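Local coordinates for beta-galactosidase/beta-glucuronidase (PDB 6MVF), which probably cleaves beta-glucuronides as a family 2 glycoside hydrolase and binds flavin mononucleotide away from these contacts, at residues 148-153 / 360-365; 152-157 / 539-544; 431-436 / 450-455. One frame throughout, in Å; residues are numbered along the deposited sequence.

Contact 1 of 3, residues 148-153 / 360-365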
loop_
_atom_site.group_PDB
_atom_site.type_symbol
_atom_site.label_atom_id
_atom_site.label_comp_id
_atom_site.label_asym_id
_atom_site.label_seq_id
_atom_site.Cartn_x
_atom_site.Cartn_y
_atom_site.Cartn_z
ATOM N N PRO A 148 -1.072 -30.033 -27.380
ATOM C CA PRO A 148 -2.162 -31.028 -27.369
ATOM C C PRO A 148 -2.994 -31.032 -28.648
ATOM O O PRO A 148 -3.045 -30.020 -29.345
ATOM C CB PRO A 148 -3.038 -30.590 -26.183
ATOM C CG PRO A 148 -2.812 -29.105 -26.075
ATOM C CD PRO A 148 -1.356 -28.890 -26.488
ATOM N N ALA A 149 -3.639 -32.155 -28.953
ATOM C CA ALA A 149 -4.482 -32.216 -30.138
ATOM C C ALA A 149 -5.823 -32.854 -29.816
ATOM O O ALA A 149 -6.853 -32.453 -30.365
ATOM C CB ALA A 149 -3.775 -32.974 -31.257
ATOM N N SER A 150 -5.823 -33.831 -28.914
ATOM C CA SER A 150 -7.039 -34.523 -28.504
ATOM C C SER A 150 -7.092 -34.538 -26.979
ATOM O O SER A 150 -6.332 -35.267 -26.336
ATOM C CB SER A 150 -7.080 -35.942 -29.074
ATOM O OG SER A 150 -8.309 -36.569 -28.741
ATOM N N ALA A 151 -7.987 -33.742 -26.400
ATOM C CA ALA A 151 -8.054 -33.656 -24.949
ATOM C C ALA A 151 -9.391 -33.068 -24.523
ATOM O O ALA A 151 -10.087 -32.414 -25.302
ATOM C CB ALA A 151 -6.897 -32.825 -24.386
ATOM N N ASP A 152 -9.734 -33.318 -23.263
ATOM C CA ASP A 152 -10.969 -32.822 -22.657
ATOM C C ASP A 152 -10.705 -31.483 -21.975
ATOM O O ASP A 152 -10.788 -31.358 -20.757
ATOM C CB ASP A 152 -11.513 -33.850 -21.665
ATOM C CG ASP A 152 -12.844 -33.429 -21.027
ATOM O OD1 ASP A 152 -13.711 -32.907 -21.748
ATOM O OD2 ASP A 152 -13.042 -33.652 -19.812
ATOM N N PHE A 153 -10.336 -30.490 -22.780
ATOM C CA PHE A 153 -10.186 -29.120 -22.302
ATOM C C PHE A 153 -9.877 -28.229 -23.487
ATOM O O PHE A 153 -9.268 -28.664 -24.471
ATOM C CB PHE A 153 -9.104 -28.954 -21.199
ATOM C CG PHE A 153 -7.674 -29.098 -21.674
ATOM C CD1 PHE A 153 -7.072 -30.346 -21.748
ATOM C CD2 PHE A 153 -6.914 -27.980 -21.994
ATOM C CE1 PHE A 153 -5.739 -30.487 -22.164
ATOM C CE2 PHE A 153 -5.582 -28.109 -22.414
ATOM C CZ PHE A 153 -4.998 -29.369 -22.506
ATOM N N PHE A 360 1.616 -34.171 -23.709
ATOM C CA PHE A 360 1.697 -35.403 -24.499
ATOM C C PHE A 360 0.501 -36.282 -24.117
ATOM O O PHE A 360 0.576 -37.160 -23.253
ATOM C CB PHE A 360 3.038 -36.073 -24.226
ATOM C CG PHE A 360 3.351 -37.224 -25.126
ATOM C CD1 PHE A 360 2.664 -37.401 -26.321
ATOM C CD2 PHE A 360 4.336 -38.153 -24.757
ATOM C CE1 PHE A 360 2.962 -38.476 -27.145
ATOM C CE2 PHE A 360 4.637 -39.233 -25.565
ATOM C CZ PHE A 360 3.956 -39.399 -26.761
ATOM N N ILE A 361 -0.640 -36.025 -24.758
ATOM C CA ILE A 361 -1.925 -36.469 -24.232
ATOM C C ILE A 361 -2.724 -37.246 -25.279
ATOM O O ILE A 361 -2.802 -36.848 -26.448
ATOM C CB ILE A 361 -2.736 -35.265 -23.702
ATOM C CG1 ILE A 361 -4.042 -35.713 -23.043
ATOM C CG2 ILE A 361 -2.992 -34.256 -24.798
ATOM C CD1 ILE A 361 -4.491 -34.786 -21.913
ATOM N N SER A 362 -3.307 -38.371 -24.841
ATOM C CA SER A 362 -4.417 -39.075 -25.490
ATOM C C SER A 362 -4.033 -39.918 -26.699
ATOM O O SER A 362 -4.283 -41.126 -26.706
ATOM C CB SER A 362 -5.511 -38.104 -25.925
ATOM O OG SER A 362 -6.418 -37.851 -24.877
ATOM N N VAL A 363 -3.467 -39.287 -27.729
ATOM C CA VAL A 363 -3.331 -39.864 -29.065
ATOM C C VAL A 363 -1.912 -39.618 -29.546
ATOM O O VAL A 363 -1.532 -38.473 -29.811
ATOM C CB VAL A 363 -4.330 -39.261 -30.061
ATOM C CG1 VAL A 363 -3.986 -39.722 -31.471
ATOM C CG2 VAL A 363 -5.774 -39.607 -29.678
ATOM N N PHE A 364 -1.136 -40.684 -29.687
ATOM C CA PHE A 364 0.216 -40.536 -30.201
ATOM C C PHE A 364 0.170 -40.164 -31.677
ATOM O O PHE A 364 -0.572 -40.771 -32.460
ATOM C CB PHE A 364 1.008 -41.825 -30.005
ATOM C CG PHE A 364 2.372 -41.776 -30.598
ATOM C CD1 PHE A 364 3.402 -41.118 -29.940
ATOM C CD2 PHE A 364 2.631 -42.376 -31.823
ATOM C CE1 PHE A 364 4.669 -41.067 -30.486
ATOM C CE2 PHE A 364 3.896 -42.322 -32.376
ATOM C CZ PHE A 364 4.919 -41.666 -31.707
ATOM N N LYS A 365 0.948 -39.149 -32.044
ATOM C CA LYS A 365 1.110 -38.697 -33.421
ATOM C C LYS A 365 2.477 -39.137 -33.938
ATOM O O LYS A 365 3.509 -38.773 -33.358
ATOM C CB LYS A 365 1.000 -37.175 -33.516
ATOM C CG LYS A 365 -0.360 -36.584 -33.333
ATOM C CD LYS A 365 -0.274 -35.091 -33.633
ATOM C CE LYS A 365 -1.630 -34.437 -33.593
ATOM N NZ LYS A 365 -1.485 -32.979 -33.784
HETATM O O HOH W 1 -3.180 -34.991 -28.084
#
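The loop that leaves strand 353-357 of the TIM barrel meets a loop of the sugar-binding domain here, and I361 is the barrel residue pushed into it. Its two branches share the work. With CG1 anti to the backbone N (chi1 -175°), I361 CD1 comes to lie 4.0 Å from A151 CB, while I361 CG2 rests 3.9 Å from P148 CB. The same CD1 also approaches the edge of the F153 ring, near its plane, at 4.5 Å from F153 CE1. A branched aliphatic side chain suits this place because it can touch a proline, an alanine and a phenylalanine at once; the cis peptide bond before P148 helps shape the loop that receives it. Next along the barrel loop, S362 OG makes a weak hydrogen bond of 3.0 Å to the carbonyl oxygen S150 O, although its proton has another acceptor within reach. V363 adds a lighter touch at the rim, its CG2 3.9 Å from S150 CB. A water accepts from A149 N at 3.0 Å; its link to I361 O is too short to be other than doubtful. The end of the K365 chain, CE and NZ, lies alongside the A149 methyl. The ammonium itself is held by the sugar-binding domain, in a salt bridge to D142 and hydrogen bonds to the carbonyl oxygens of T143 and M146, which fits a long basic residue at this point. Aliphatic packing with a few polar links makes a domain interface between two loops, on the barrel side a beta-alpha loop at the C-terminal end of a strand, the end at which TIM-barrel glycosidases carry their active sites.

Contact 2 of 3, residues 152-157 / 539-544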
loop_
_atom_site.group_PDB
_atom_site.type_symbol
_atom_site.label_atom_id
_atom_site.label_comp_id
_atom_site.label_asym_id
_atom_site.label_seq_id
_atom_site.Cartn_x
_atom_site.Cartn_y
_atom_site.Cartn_z
ATOM N N ASP A 152 -9.734 -33.318 -23.263
ATOM C CA ASP A 152 -10.969 -32.822 -22.657
ATOM C C ASP A 152 -10.705 -31.483 -21.975
ATOM O O ASP A 152 -10.788 -31.358 -20.757
ATOM C CB ASP A 152 -11.513 -33.850 -21.665
ATOM C CG ASP A 152 -12.844 -33.429 -21.027
ATOM O OD1 ASP A 152 -13.711 -32.907 -21.748
ATOM O OD2 ASP A 152 -13.042 -33.652 -19.812
ATOM N N PHE A 153 -10.336 -30.490 -22.780
ATOM C CA PHE A 153 -10.186 -29.120 -22.302
ATOM C C PHE A 153 -9.877 -28.229 -23.487
ATOM O O PHE A 153 -9.268 -28.664 -24.471
ATOM C CB PHE A 153 -9.104 -28.954 -21.199
ATOM C CG PHE A 153 -7.674 -29.098 -21.674
ATOM C CD1 PHE A 153 -7.072 -30.346 -21.748
ATOM C CD2 PHE A 153 -6.914 -27.980 -21.994
ATOM C CE1 PHE A 153 -5.739 -30.487 -22.164
ATOM C CE2 PHE A 153 -5.582 -28.109 -22.414
ATOM C CZ PHE A 153 -4.998 -29.369 -22.506
ATOM N N THR A 154 -10.313 -26.980 -23.368
ATOM C CA THR A 154 -10.197 -25.999 -24.439
ATOM C C THR A 154 -8.749 -25.530 -24.640
ATOM O O THR A 154 -8.008 -25.288 -23.682
ATOM C CB THR A 154 -11.117 -24.821 -24.115
ATOM O OG1 THR A 154 -12.442 -25.318 -23.916
ATOM C CG2 THR A 154 -11.124 -23.792 -25.233
ATOM N N PHE A 155 -8.356 -25.405 -25.911
ATOM C CA PHE A 155 -7.049 -24.873 -26.297
ATOM C C PHE A 155 -7.201 -23.381 -26.552
ATOM O O PHE A 155 -7.247 -22.916 -27.691
ATOM C CB PHE A 155 -6.509 -25.557 -27.550
ATOM C CG PHE A 155 -6.510 -27.048 -27.497
ATOM C CD1 PHE A 155 -6.580 -27.731 -26.286
ATOM C CD2 PHE A 155 -6.431 -27.771 -28.663
ATOM C CE1 PHE A 155 -6.585 -29.114 -26.255
ATOM C CE2 PHE A 155 -6.437 -29.138 -28.636
ATOM C CZ PHE A 155 -6.511 -29.816 -27.435
ATOM N N TYR A 156 -7.288 -22.622 -25.468
ATOM C CA TYR A 156 -7.434 -21.174 -25.567
ATOM C C TYR A 156 -6.286 -20.578 -26.370
ATOM O O TYR A 156 -5.116 -20.796 -26.045
ATOM C CB TYR A 156 -7.467 -20.565 -24.168
ATOM C CG TYR A 156 -8.537 -21.095 -23.246
ATOM C CD1 TYR A 156 -9.857 -20.635 -23.332
ATOM C CD2 TYR A 156 -8.226 -22.036 -22.260
ATOM C CE1 TYR A 156 -10.839 -21.113 -22.476
ATOM C CE2 TYR A 156 -9.204 -22.518 -21.396
ATOM C CZ TYR A 156 -10.502 -22.045 -21.505
ATOM O OH TYR A 156 -11.454 -22.509 -20.643
ATOM N N GLY A 157 -6.610 -19.830 -27.423
ATOM C CA GLY A 157 -5.584 -19.250 -28.264
ATOM C C GLY A 157 -5.132 -17.893 -27.754
ATOM O O GLY A 157 -5.875 -17.183 -27.086
ATOM N N GLY A 539 -13.192 -25.348 -18.304
ATOM C CA GLY A 539 -13.848 -25.213 -19.599
ATOM C C GLY A 539 -13.471 -26.288 -20.613
ATOM O O GLY A 539 -12.288 -26.544 -20.857
ATOM N N CYS A 540 -14.484 -26.949 -21.174
ATOM C CA CYS A 540 -14.272 -27.834 -22.326
ATOM C C CYS A 540 -15.391 -27.611 -23.333
ATOM O O CYS A 540 -16.517 -28.077 -23.127
ATOM C CB CYS A 540 -14.197 -29.313 -21.946
ATOM S SG CYS A 540 -13.557 -30.317 -23.367
ATOM N N ALA A 541 -15.059 -26.932 -24.433
ATOM C CA ALA A 541 -16.056 -26.536 -25.432
ATOM C C ALA A 541 -16.905 -27.702 -25.940
ATOM O O ALA A 541 -18.094 -27.511 -26.227
ATOM C CB ALA A 541 -15.368 -25.850 -26.612
ATOM N N ALA A 542 -16.331 -28.915 -26.018
ATOM C CA ALA A 542 -17.008 -30.091 -26.565
ATOM C C ALA A 542 -18.041 -30.727 -25.635
ATOM O O ALA A 542 -18.835 -31.538 -26.115
ATOM C CB ALA A 542 -15.982 -31.163 -26.952
ATOM N N ARG A 543 -18.068 -30.399 -24.342
ATOM C CA ARG A 543 -18.944 -31.101 -23.401
ATOM C C ARG A 543 -20.396 -30.653 -23.500
ATOM O O ARG A 543 -20.691 -29.462 -23.623
ATOM C CB ARG A 543 -18.489 -30.885 -21.958
ATOM C CG ARG A 543 -17.263 -31.659 -21.568
ATOM C CD ARG A 543 -17.631 -33.022 -21.078
ATOM N NE ARG A 543 -16.430 -33.732 -20.684
ATOM C CZ ARG A 543 -16.410 -34.742 -19.834
ATOM N NH1 ARG A 543 -17.541 -35.157 -19.269
ATOM N NH2 ARG A 543 -15.250 -35.315 -19.536
ATOM N N SER A 544 -21.309 -31.614 -23.366
ATOM C CA SER A 544 -22.725 -31.298 -23.186
ATOM C C SER A 544 -23.363 -32.461 -22.441
ATOM O O SER A 544 -23.513 -33.545 -23.007
ATOM C CB SER A 544 -23.415 -31.046 -24.531
ATOM O OG SER A 544 -24.794 -30.748 -24.354
#
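F153 and C540 run closest, with their CA atoms 4.3 Å apart, and one backbone bond ties the two segments, T154 N to G539 O at 3.2 Å, just before a type I turn from C540 to R543. At the end of the turn R543 grips D152 side-on. NE points almost straight (175°) at D152 OD1, 3.0 Å away and in the guanidinium plane, whereas R543 NH2 reaches D152 OD2 at 2.8 Å from above the carboxylate plane; the two flat groups are 38° apart. The bend at chi2 (-87°) brings the guanidinium to this acid; E545 and Y459 also bind it, and N552 gives OD2 a second partner. With an alanine here instead of R543, the D152 carboxylate would probably lose its charged mate, keeping N552 but freer to turn. T154 OG1 accepts from A541 N at 3.1 Å and also bonds to G59 O, a double role that suits a hydroxyl. Glycine fits at 539 because Y156 OH lies 3.8 Å from G539 CA, where a CB would clash; D304 takes bonds from both Y156 OH and G539 N. Around the contact, strand 538-540 pairs with 551-552 and strand 543-545 with 548-549, so the loop of the sugar-binding domain packs on a corner between two short antiparallel two-stranded sheets.

Contact 3 of 3, residues 431-436 / 450-455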
loop_
_atom_site.group_PDB
_atom_site.type_symbol
_atom_site.label_atom_id
_atom_site.label_comp_id
_atom_site.label_asym_id
_atom_site.label_seq_id
_atom_site.Cartn_x
_atom_site.Cartn_y
_atom_site.Cartn_z
ATOM N N ILE A 431 3.866 -41.042 -14.709
ATOM C CA ILE A 431 3.022 -41.186 -15.888
ATOM C C ILE A 431 1.585 -41.343 -15.409
ATOM O O ILE A 431 1.332 -41.845 -14.310
ATOM C CB ILE A 431 3.498 -42.382 -16.769
ATOM C CG1 ILE A 431 2.675 -42.481 -18.055
ATOM C CG2 ILE A 431 3.501 -43.725 -15.974
ATOM C CD1 ILE A 431 3.373 -43.245 -19.124
ATOM N N ALA A 432 0.629 -40.909 -16.225
ATOM C CA ALA A 432 -0.786 -41.097 -15.906
ATOM C C ALA A 432 -1.416 -42.014 -16.950
ATOM O O ALA A 432 -1.479 -41.666 -18.136
ATOM C CB ALA A 432 -1.522 -39.758 -15.825
ATOM N N HIS A 433 -1.861 -43.190 -16.512
ATOM C CA HIS A 433 -2.458 -44.177 -17.412
ATOM C C HIS A 433 -3.968 -43.974 -17.552
ATOM O O HIS A 433 -4.659 -43.626 -16.583
ATOM C CB HIS A 433 -2.197 -45.597 -16.905
ATOM C CG HIS A 433 -0.751 -45.972 -16.837
ATOM N ND1 HIS A 433 0.061 -46.012 -17.950
ATOM C CD2 HIS A 433 0.021 -46.358 -15.790
ATOM C CE1 HIS A 433 1.277 -46.387 -17.588
ATOM N NE2 HIS A 433 1.279 -46.602 -16.283
ATOM N N VAL A 434 -4.478 -44.212 -18.766
ATOM C CA VAL A 434 -5.926 -44.313 -18.946
ATOM C C VAL A 434 -6.451 -45.556 -18.221
ATOM O O VAL A 434 -5.718 -46.517 -17.947
ATOM C CB VAL A 434 -6.297 -44.323 -20.442
ATOM C CG1 VAL A 434 -5.888 -45.632 -21.106
ATOM C CG2 VAL A 434 -7.800 -44.042 -20.644
ATOM N N SER A 435 -7.745 -45.523 -17.892
ATOM C CA SER A 435 -8.316 -46.519 -16.991
ATOM C C SER A 435 -8.113 -47.944 -17.504
ATOM O O SER A 435 -7.811 -48.857 -16.723
ATOM C CB SER A 435 -9.801 -46.236 -16.789
ATOM O OG SER A 435 -10.318 -47.021 -15.740
ATOM N N HIS A 436 -8.271 -48.155 -18.807
ATOM C CA HIS A 436 -8.251 -49.498 -19.371
ATOM C C HIS A 436 -6.854 -49.971 -19.740
ATOM O O HIS A 436 -6.723 -51.010 -20.397
ATOM C CB HIS A 436 -9.178 -49.577 -20.593
ATOM C CG HIS A 436 -8.786 -48.685 -21.741
ATOM N ND1 HIS A 436 -9.364 -47.449 -21.957
ATOM C CD2 HIS A 436 -7.912 -48.872 -22.763
ATOM C CE1 HIS A 436 -8.848 -46.908 -23.048
ATOM N NE2 HIS A 436 -7.966 -47.752 -23.557
ATOM N N GLU A 450 4.116 -44.319 -10.929
ATOM C CA GLU A 450 3.066 -44.575 -11.911
ATOM C C GLU A 450 1.711 -44.299 -11.281
ATOM O O GLU A 450 1.508 -44.529 -10.087
ATOM C CB GLU A 450 3.081 -46.023 -12.434
ATOM C CG GLU A 450 4.317 -46.412 -13.235
ATOM C CD GLU A 450 4.176 -47.770 -13.932
ATOM O OE1 GLU A 450 3.180 -47.975 -14.674
ATOM O OE2 GLU A 450 5.064 -48.637 -13.736
ATOM N N SER A 451 0.776 -43.834 -12.103
ATOM C CA SER A 451 -0.565 -43.582 -11.607
ATOM C C SER A 451 -1.605 -43.938 -12.665
ATOM O O SER A 451 -1.337 -43.915 -13.871
ATOM C CB SER A 451 -0.739 -42.120 -11.164
ATOM O OG SER A 451 -0.089 -41.872 -9.925
ATOM N N TYR A 452 -2.805 -44.238 -12.190
ATOM C CA TYR A 452 -3.937 -44.530 -13.048
ATOM C C TYR A 452 -5.024 -43.470 -12.903
ATOM O O TYR A 452 -5.223 -42.891 -11.828
ATOM C CB TYR A 452 -4.522 -45.906 -12.733
ATOM C CG TYR A 452 -3.928 -47.049 -13.514
ATOM C CD1 TYR A 452 -2.773 -47.672 -13.090
ATOM C CD2 TYR A 452 -4.551 -47.536 -14.660
ATOM C CE1 TYR A 452 -2.243 -48.752 -13.788
ATOM C CE2 TYR A 452 -4.033 -48.615 -15.368
ATOM C CZ TYR A 452 -2.872 -49.223 -14.925
ATOM O OH TYR A 452 -2.330 -50.296 -15.615
ATOM N N ASN A 453 -5.717 -43.221 -14.014
ATOM C CA ASN A 453 -6.919 -42.403 -14.033
ATOM C C ASN A 453 -8.137 -43.337 -13.987
ATOM O O ASN A 453 -8.440 -44.025 -14.971
ATOM C CB ASN A 453 -6.932 -41.519 -15.280
ATOM C CG ASN A 453 -5.792 -40.510 -15.297
ATOM O OD1 ASN A 453 -5.059 -40.360 -14.321
ATOM N ND2 ASN A 453 -5.652 -39.800 -16.405
ATOM N N HIS A 454 -8.844 -43.363 -12.854
ATOM C CA HIS A 454 -9.986 -44.250 -12.698
ATOM C C HIS A 454 -11.255 -43.483 -12.361
ATOM O O HIS A 454 -11.231 -42.516 -11.589
ATOM C CB HIS A 454 -9.724 -45.289 -11.623
ATOM C CG HIS A 454 -8.868 -46.417 -12.092
ATOM N ND1 HIS A 454 -9.147 -47.128 -13.241
ATOM C CD2 HIS A 454 -7.727 -46.943 -11.587
ATOM C CE1 HIS A 454 -8.211 -48.045 -13.423
ATOM N NE2 HIS A 454 -7.342 -47.955 -12.430
ATOM N N TYR A 455 -12.373 -43.944 -12.928
ATOM C CA TYR A 455 -13.672 -43.343 -12.660
ATOM C C TYR A 455 -14.716 -44.422 -12.397
ATOM O O TYR A 455 -15.872 -44.316 -12.823
ATOM C CB TYR A 455 -14.104 -42.427 -13.804
ATOM C CG TYR A 455 -13.216 -41.214 -14.039
ATOM C CD1 TYR A 455 -13.473 -40.002 -13.389
ATOM C CD2 TYR A 455 -12.141 -41.269 -14.927
ATOM C CE1 TYR A 455 -12.682 -38.881 -13.601
ATOM C CE2 TYR A 455 -11.339 -40.148 -15.145
ATOM C CZ TYR A 455 -11.618 -38.957 -14.472
ATOM O OH TYR A 455 -10.850 -37.840 -14.685
HETATM O O HOH W 2 -9.261 -43.089 -17.654
#
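Two histidines grip the carboxylate oxygen E450 OE1: H433 NE2 donates to it at 2.8 Å with an angle of 160°, and H444 ND1 is its other partner. The H433 bond lies near the imidazole plane and meets OE1 on the anti side, with ring and carboxylate planes 70° apart, while R445 N serves OE2. E450 reaches this point by extending beyond CG, alongside I431, whose CG2 lies 3.9 Å from E450 CG. The backbone sets H433 CB over one face of the Y452 ring, 3.9 Å from the centroid, as a CH-pi contact. From there CG, anti to the carbonyl carbon (chi1 -62°), carries the imidazole to E450 and its edge to the Y452 ring, an edge-to-face pair. Beneath the side chains two adjacent parallel barrel strands, 428-433 and 450-453, are zipped by S451 N to I431 O, by H433 N to S451 O at 2.8 Å and by N453 N to H433 O. A432 and S451 share the other face, where both meet W355 of strand 353-357, and their small side chains suit a place beside an indole. Farther along, S435 OG and H454 ND1 share a hydrogen bond of 2.8 Å at the imidazole edge, and a water accepts from S435 N and donates to N453 O. N453 OD1 bonds to S485, its ND2 to N398 and E399. The buried carboxylate of E450 thus has donors for both oxygens, which would be consistent with its staying ionised, and its charge probably polarises the H433 imidazole while fixing the ring's rotation.

Contacts 1 and 2 begin from one loop of the sugar-binding domain, sharing D152 and F153, and carry it onto two parts of the TIM-barrel domain: the loop after strand 353-357 and the corner between strands 538-540 and 543-545. They touch through F155, packed against the carbonyl oxygens of P148 and A149. Contact 3 stays within the barrel, about 15 Å from contact 1 centre to centre. Contact 1 is only partly buried and relies on aliphatic packing with a weak bond and a water; contact 2 is largely buried, joined by T154 hydrogen bonds, with its salt bridge at the partly exposed side. Contact 3, also buried, has the regular backbone bonding of a parallel sheet with histidine-carboxylate chemistry added.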